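PDB 6WY9: acyl-CoA dehydrogenase domain protein Tcur3481 from Thermomonospora curvata, which binds flavin adenine dinucleotide and probably acts as an acyl-CoA dehydrogenase. Local coordinates for residues L12-H23 against L43-L52. Numbering follows the deposited sequence.
Sequences LQGLARQIFTDH and LWRELAGAGL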
loop_
_atom_site.group_PDB
_atom_site.type_symbol
_atom_site.label_atom_id
_atom_site.label_comp_id
_atom_site.label_asym_id
_atom_site.label_seq_id
_atom_site.Cartn_x
_atom_site.Cartn_y
_atom_site.Cartn_z
ATOM N N LEU B 12 -28.197 17.407 17.187
ATOM C CA LEU B 12 -28.555 16.166 16.506
ATOM C C LEU B 12 -27.604 15.044 16.898
ATOM O O LEU B 12 -28.019 13.936 17.261
ATOM C CB LEU B 12 -28.512 16.397 14.993
ATOM C CG LEU B 12 -29.138 15.394 14.027
ATOM C CD1 LEU B 12 -29.102 16.017 12.655
ATOM C CD2 LEU B 12 -28.368 14.122 14.020
ATOM N N GLN B 13 -26.311 15.333 16.855
ATOM C CA GLN B 13 -25.309 14.310 17.098
ATOM C C GLN B 13 -25.388 13.765 18.532
ATOM O O GLN B 13 -25.317 12.548 18.760
ATOM C CB GLN B 13 -23.939 14.902 16.798
ATOM C CG GLN B 13 -22.804 13.972 17.066
ATOM C CD GLN B 13 -21.485 14.595 16.687
ATOM O OE1 GLN B 13 -20.889 14.228 15.684
ATOM N NE2 GLN B 13 -21.022 15.542 17.487
ATOM N N GLY B 14 -25.522 14.652 19.516
ATOM C CA GLY B 14 -25.617 14.187 20.890
ATOM C C GLY B 14 -26.839 13.321 21.127
ATOM O O GLY B 14 -26.777 12.316 21.844
ATOM N N LEU B 15 -27.971 13.702 20.540
ATOM C CA LEU B 15 -29.192 12.924 20.719
ATOM C C LEU B 15 -29.023 11.531 20.123
ATOM O O LEU B 15 -29.322 10.517 20.775
ATOM C CB LEU B 15 -30.362 13.673 20.080
ATOM C CG LEU B 15 -31.813 13.243 20.235
ATOM C CD1 LEU B 15 -32.076 12.804 21.668
ATOM C CD2 LEU B 15 -32.778 14.401 19.815
ATOM N N ALA B 16 -28.545 11.465 18.875
ATOM C CA ALA B 16 -28.336 10.164 18.246
ATOM C C ALA B 16 -27.353 9.331 19.053
ATOM O O ALA B 16 -27.571 8.134 19.280
ATOM C CB ALA B 16 -27.846 10.334 16.810
ATOM N N ARG B 17 -26.292 9.962 19.537
ATOM C CA ARG B 17 -25.300 9.235 20.314
ATOM C C ARG B 17 -25.920 8.598 21.552
ATOM O O ARG B 17 -25.614 7.449 21.884
ATOM C CB ARG B 17 -24.166 10.169 20.708
ATOM C CG ARG B 17 -23.080 9.492 21.509
ATOM C CD ARG B 17 -21.791 10.341 21.454
ATOM N NE ARG B 17 -21.138 10.307 20.133
ATOM C CZ ARG B 17 -20.258 11.206 19.674
ATOM N NH1 ARG B 17 -19.897 12.256 20.402
ATOM N NH2 ARG B 17 -19.736 11.063 18.467
ATOM N N GLN B 18 -26.787 9.335 22.258
ATOM C CA GLN B 18 -27.373 8.786 23.473
ATOM C C GLN B 18 -28.295 7.626 23.142
ATOM O O GLN B 18 -28.310 6.603 23.839
ATOM C CB GLN B 18 -28.153 9.863 24.225
ATOM C CG GLN B 18 -28.754 9.344 25.528
ATOM C CD GLN B 18 -27.692 8.997 26.561
ATOM O OE1 GLN B 18 -27.527 7.829 26.956
ATOM N NE2 GLN B 18 -26.948 10.011 26.990
ATOM N N ILE B 19 -29.106 7.786 22.097
ATOM C CA ILE B 19 -30.057 6.736 21.753
ATOM C C ILE B 19 -29.306 5.481 21.297
ATOM O O ILE B 19 -29.580 4.361 21.758
ATOM C CB ILE B 19 -31.047 7.268 20.706
ATOM C CG1 ILE B 19 -31.938 8.339 21.367
ATOM C CG2 ILE B 19 -31.886 6.140 20.002
ATOM C CD1 ILE B 19 -32.832 8.995 20.349
ATOM N N PHE B 20 -28.298 5.662 20.440
ATOM C CA PHE B 20 -27.531 4.515 19.967
ATOM C C PHE B 20 -26.771 3.861 21.106
ATOM O O PHE B 20 -26.665 2.636 21.167
ATOM C CB PHE B 20 -26.561 4.940 18.857
ATOM C CG PHE B 20 -27.227 5.246 17.535
ATOM C CD1 PHE B 20 -28.203 4.405 17.009
ATOM C CD2 PHE B 20 -26.850 6.356 16.797
ATOM C CE1 PHE B 20 -28.798 4.669 15.784
ATOM C CE2 PHE B 20 -27.451 6.624 15.569
ATOM C CZ PHE B 20 -28.421 5.791 15.065
ATOM N N THR B 21 -26.214 4.669 22.011
ATOM C CA THR B 21 -25.491 4.143 23.157
ATOM C C THR B 21 -26.395 3.324 24.071
ATOM O O THR B 21 -25.975 2.289 24.605
ATOM C CB THR B 21 -24.882 5.299 23.929
ATOM O OG1 THR B 21 -23.913 5.949 23.103
ATOM C CG2 THR B 21 -24.203 4.783 25.225
ATOM N N ASP B 22 -27.634 3.794 24.287
ATOM C CA ASP B 22 -28.577 3.048 25.128
ATOM C C ASP B 22 -29.015 1.724 24.505
ATOM O O ASP B 22 -29.437 0.819 25.235
ATOM C CB ASP B 22 -29.840 3.869 25.402
ATOM C CG ASP B 22 -29.583 5.049 26.290
ATOM O OD1 ASP B 22 -28.552 5.066 26.982
ATOM O OD2 ASP B 22 -30.446 5.950 26.307
ATOM N N HIS B 23 -28.993 1.587 23.180
ATOM C CA HIS B 23 -29.585 0.381 22.606
ATOM C C HIS B 23 -28.634 -0.495 21.807
ATOM O O HIS B 23 -28.983 -1.645 21.523
ATOM C CB HIS B 23 -30.822 0.743 21.759
ATOM C CG HIS B 23 -31.930 1.324 22.583
ATOM N ND1 HIS B 23 -32.425 0.689 23.711
ATOM C CD2 HIS B 23 -32.563 2.517 22.518
ATOM C CE1 HIS B 23 -33.334 1.457 24.287
ATOM N NE2 HIS B 23 -33.439 2.569 23.581
ATOM N N LEU B 43 -35.330 0.577 18.599
ATOM C CA LEU B 43 -34.447 1.666 18.195
ATOM C C LEU B 43 -35.097 2.543 17.120
ATOM O O LEU B 43 -34.991 3.777 17.162
ATOM C CB LEU B 43 -33.143 1.088 17.680
ATOM C CG LEU B 43 -32.096 2.108 17.216
ATOM C CD1 LEU B 43 -31.847 3.156 18.328
ATOM C CD2 LEU B 43 -30.773 1.391 16.797
ATOM N N TRP B 44 -35.768 1.916 16.146
ATOM C CA TRP B 44 -36.455 2.670 15.104
ATOM C C TRP B 44 -37.507 3.603 15.707
ATOM O O TRP B 44 -37.628 4.768 15.317
ATOM C CB TRP B 44 -37.121 1.714 14.114
ATOM C CG TRP B 44 -37.545 2.440 12.891
ATOM C CD1 TRP B 44 -38.806 2.883 12.570
ATOM C CD2 TRP B 44 -36.685 2.859 11.829
ATOM N NE1 TRP B 44 -38.778 3.533 11.360
ATOM C CE2 TRP B 44 -37.488 3.543 10.887
ATOM C CE3 TRP B 44 -35.306 2.720 11.581
ATOM C CZ2 TRP B 44 -36.958 4.091 9.695
ATOM C CZ3 TRP B 44 -34.776 3.262 10.366
ATOM C CH2 TRP B 44 -35.608 3.937 9.455
ATOM N N ARG B 45 -38.305 3.088 16.635
ATOM C CA ARG B 45 -39.357 3.915 17.225
ATOM C C ARG B 45 -38.770 5.028 18.088
ATOM O O ARG B 45 -39.300 6.150 18.128
ATOM C CB ARG B 45 -40.309 3.048 18.043
ATOM C CG ARG B 45 -41.280 2.186 17.238
ATOM C CD ARG B 45 -42.292 1.485 18.185
ATOM N NE ARG B 45 -41.649 0.702 19.253
ATOM C CZ ARG B 45 -41.504 1.112 20.517
ATOM N NH1 ARG B 45 -41.952 2.306 20.893
ATOM N NH2 ARG B 45 -40.907 0.329 21.415
ATOM N N GLU B 46 -37.689 4.731 18.794
ATOM C CA GLU B 46 -37.020 5.753 19.602
ATOM C C GLU B 46 -36.473 6.877 18.719
ATOM O O GLU B 46 -36.640 8.065 19.025
ATOM C CB GLU B 46 -35.886 5.104 20.408
ATOM C CG GLU B 46 -36.330 3.994 21.399
ATOM C CD GLU B 46 -36.760 4.578 22.704
ATOM O OE1 GLU B 46 -36.083 5.548 23.107
ATOM O OE2 GLU B 46 -37.773 4.115 23.293
ATOM N N LEU B 47 -35.819 6.510 17.611
ATOM C CA LEU B 47 -35.345 7.500 16.641
ATOM C C LEU B 47 -36.478 8.358 16.095
ATOM O O LEU B 47 -36.322 9.576 15.942
ATOM C CB LEU B 47 -34.635 6.799 15.480
ATOM C CG LEU B 47 -33.331 6.140 15.949
ATOM C CD1 LEU B 47 -32.776 5.230 14.853
ATOM C CD2 LEU B 47 -32.259 7.162 16.421
ATOM N N ALA B 48 -37.591 7.730 15.695
ATOM C CA ALA B 48 -38.739 8.508 15.237
ATOM C C ALA B 48 -39.209 9.480 16.314
ATOM O O ALA B 48 -39.524 10.646 16.023
ATOM C CB ALA B 48 -39.894 7.587 14.816
ATOM N N GLY B 49 -39.286 9.011 17.557
ATOM C CA GLY B 49 -39.856 9.827 18.611
ATOM C C GLY B 49 -38.988 11.011 18.962
ATOM O O GLY B 49 -39.501 12.045 19.391
ATOM N N ALA B 50 -37.661 10.869 18.809
ATOM C CA ALA B 50 -36.730 11.970 19.001
ATOM C C ALA B 50 -36.661 12.906 17.792
ATOM O O ALA B 50 -35.940 13.913 17.838
ATOM C CB ALA B 50 -35.332 11.399 19.310
ATOM N N GLY B 51 -37.395 12.602 16.718
ATOM C CA GLY B 51 -37.403 13.453 15.552
ATOM C C GLY B 51 -36.227 13.218 14.641
ATOM O O GLY B 51 -36.037 13.973 13.676
ATOM N N LEU B 52 -35.446 12.168 14.901
ATOM C CA LEU B 52 -34.246 11.949 14.124
ATOM C C LEU B 52 -34.535 11.374 12.744
ATOM O O LEU B 52 -33.705 11.552 11.846
ATOM C CB LEU B 52 -33.288 11.045 14.912
ATOM C CG LEU B 52 -32.719 11.753 16.148
ATOM C CD1 LEU B 52 -31.958 10.781 17.020
ATOM C CD2 LEU B 52 -31.768 12.832 15.656
#
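Ile19 meets five residues of 43-52, and following it outward shows how one branched side chain can serve two neighbourhoods. Its CB starts toward the other helix and divides there. The CG2 branch, anti to the backbone N, goes to Leu43 and Leu47: Ile19 CG2 lies 3.4 Å from Leu43 CD1, tighter than usual van der Waals contact, and 3.7 Å from Leu47 CD2, and it also lies near Glu46 CB. The other branch, with CG1 anti to the carbonyl carbon (chi1 -68°) and the chain extended beyond it, carries CD1 toward the residues at and beyond the C-terminal turn of helix 43-49. There Ile19 CD1 touches Ala50 CB at 3.6 Å and meets Leu52 CD1 tip to tip at 3.9 Å. Cut back to an alanine, this position would lose both branches, and a gap would probably open between Leu43 and Leu52, leaving the methyls of both with less to pack on.

Leu52 follows Gly51, whose positive phi belongs to a Schellman motif; its CD1 also rests on the backbone at Ala16 CA, while Leu52 CD2 reaches Leu12 CD2 at 4.0 Å. Toward the other end, Phe20 crosses Leu43 and Leu47 at about a right angle and takes Leu43 CD2 at its ring edge, 4.0 Å from Phe20 CE1. Beside this apolar core the contact turns more polar: His23 NE2 lies 3.9 Å from the aliphatic CG of Glu46, with ring and carboxylate planes 64° apart.

Leu12 also packs on Val73 of helix 67-80, and both Phe20 and Leu47 touch Leu87 of helix 87-100. The axes of helices 12-23 and 43-49 run nearly antiparallel, 159° apart. Such apolar packing of antiparallel helices, away from the flavin site, is characteristic of the all-helical N-terminal domain of the acyl-CoA dehydrogenase fold.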